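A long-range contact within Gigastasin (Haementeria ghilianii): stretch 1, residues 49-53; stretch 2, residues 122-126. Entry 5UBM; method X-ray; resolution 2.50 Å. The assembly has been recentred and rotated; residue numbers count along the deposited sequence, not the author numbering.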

# COMPACT_ATOMS: atom_id res chain seq x y z
N VAL C 49 -11.13 -12.71 31.92
CA VAL C 49 -12.38 -13.18 31.36
C VAL C 49 -12.12 -13.74 29.98
O VAL C 49 -11.47 -13.09 29.16
CB VAL C 49 -13.43 -12.07 31.28
CG1 VAL C 49 -14.82 -12.67 31.14
CG2 VAL C 49 -13.35 -11.18 32.51
N CYS C 50 -12.59 -14.95 29.72
CA CYS C 50 -12.38 -15.56 28.41
C CYS C 50 -13.47 -15.12 27.44
O CYS C 50 -14.64 -15.03 27.81
CB CYS C 50 -12.34 -17.09 28.53
SG CYS C 50 -10.94 -17.69 29.50
N GLY C 51 -13.06 -14.85 26.20
CA GLY C 51 -13.95 -14.35 25.17
C GLY C 51 -15.21 -15.18 25.01
O GLY C 51 -16.32 -14.64 25.02
N ARG C 52 -15.04 -16.49 24.87
CA ARG C 52 -16.19 -17.38 24.73
C ARG C 52 -16.19 -18.43 25.84
O ARG C 52 -17.18 -19.13 26.04
CB ARG C 52 -16.19 -18.04 23.35
CG ARG C 52 -16.44 -17.05 22.22
CD ARG C 52 -16.52 -17.73 20.85
NE ARG C 52 -17.63 -18.67 20.75
CZ ARG C 52 -18.87 -18.32 20.40
NH1 ARG C 52 -19.15 -17.06 20.12
NH2 ARG C 52 -19.82 -19.24 20.33
N GLY C 53 -15.08 -18.52 26.56
CA GLY C 53 -14.98 -19.40 27.71
C GLY C 53 -15.01 -20.88 27.37
O GLY C 53 -15.01 -21.26 26.20
N SER C 122 -21.62 -9.53 18.77
CA SER C 122 -20.18 -9.76 18.66
C SER C 122 -19.79 -11.21 18.91
O SER C 122 -18.66 -11.61 18.62
CB SER C 122 -19.42 -8.85 19.64
OG SER C 122 -19.65 -9.24 20.98
N GLY C 123 -20.71 -11.99 19.45
CA GLY C 123 -20.43 -13.38 19.79
C GLY C 123 -19.36 -13.46 20.86
O GLY C 123 -18.46 -14.30 20.79
N ARG C 124 -19.45 -12.58 21.85
CA ARG C 124 -18.42 -12.48 22.87
C ARG C 124 -19.04 -12.24 24.25
O ARG C 124 -20.01 -11.50 24.37
CB ARG C 124 -17.45 -11.35 22.52
CG ARG C 124 -16.23 -11.25 23.41
CD ARG C 124 -15.49 -9.96 23.11
NE ARG C 124 -15.39 -9.73 21.67
CZ ARG C 124 -15.18 -8.54 21.11
NH1 ARG C 124 -15.05 -7.46 21.88
NH2 ARG C 124 -15.11 -8.42 19.79
N CYS C 125 -18.48 -12.88 25.27
CA CYS C 125 -18.91 -12.63 26.65
C CYS C 125 -18.61 -11.19 27.04
O CYS C 125 -17.46 -10.76 27.03
CB CYS C 125 -18.23 -13.59 27.62
SG CYS C 125 -18.60 -15.33 27.34
N GLU C 126 -19.65 -10.43 27.37
CA GLU C 126 -19.49 -9.02 27.70
C GLU C 126 -20.35 -8.60 28.88
O GLU C 126 -21.44 -9.12 29.09
CB GLU C 126 -19.82 -8.15 26.48
CG GLU C 126 -18.67 -7.95 25.51
CD GLU C 126 -19.11 -7.29 24.21
OE1 GLU C 126 -19.87 -6.31 24.27
OE2 GLU C 126 -18.67 -7.74 23.13

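Contact between residues 49-53 and 122-126 of gigastasin, two stretches of one chain whose touching residues lie at least 71 positions apart in sequence. The contact is small, burying 240 Å² summed over both sides, and two hydrogen bonds cross it, each ending on a backbone carbonyl of a glycine. Of the CA atoms, those of Gly51 and Arg124 are nearest across the contact, 5.4 Å apart. Here the carbonyl of Gly51 is directed at the second stretch, and the amide of Cys125 answers it: Cys125 N donates to Gly51 O at 2.8 Å, with an N-H...O angle of 172°. So short and nearly linear a bond satisfies the amide of Cys125 well, and because both partners are main-chain atoms it fixes backbone to backbone and does not use the side chain of Cys125. The same oxygen packs against the preceding residue, with Gly51 O 3.7 Å from Arg124 CA.

The second bond is made by a side chain. Arg52 leaves its backbone sideways to the other stretch, but the end of the chain comes nearer, with chi1 m, chi2 t and chi3 p, and Arg52 NH1 donates to Gly123 O at 2.9 Å. The oxygen sits at the edge of the guanidinium, near its plane, where an N-H can reach it; the angle of 132° nevertheless makes this bond more bent than the one at Cys125. Arg52 is buried, yet its charged group is well supplied with partners: NE, NH1 and NH2 all have hydrogen bonds elsewhere in the structure, so NH1 serves Gly123 in addition to another partner. Gly123 has phi/psi of 63/42, a positive phi that by itself favours glycine, and an ideal CB there would lie 3.4 Å from Arg52 NH1.

Around these polar links, Cys125 supplies much of the packing. The CA-to-CB bond of Cys125 points toward the first stretch; Cys125 CB is 3.9 Å from Cys50 O and Cys125 SG is 4.1 Å from Arg52 CA. Both Cys50 and Cys125 are bonded covalently to groups elsewhere in the structure, and the CA-to-CB bond of Cys50 points away from this contact.

Within the second stretch, the CA-to-CB bond of Glu126 points away from residues 49-53, and its carboxylate is engaged by Ser122 and Arg124 as well as elsewhere in the structure. Ser122 OG donates to Glu126 OE2 at 2.8 Å. Arg124 NH1 lies 3.8 Å from Glu126 OE2, a long salt bridge in which the oxygen stands well out of the guanidinium plane, so that charge attraction acts without a directed N-H. Glu126 OE1 is hydrogen-bonded elsewhere in the structure, leaving both carboxylate oxygens satisfied.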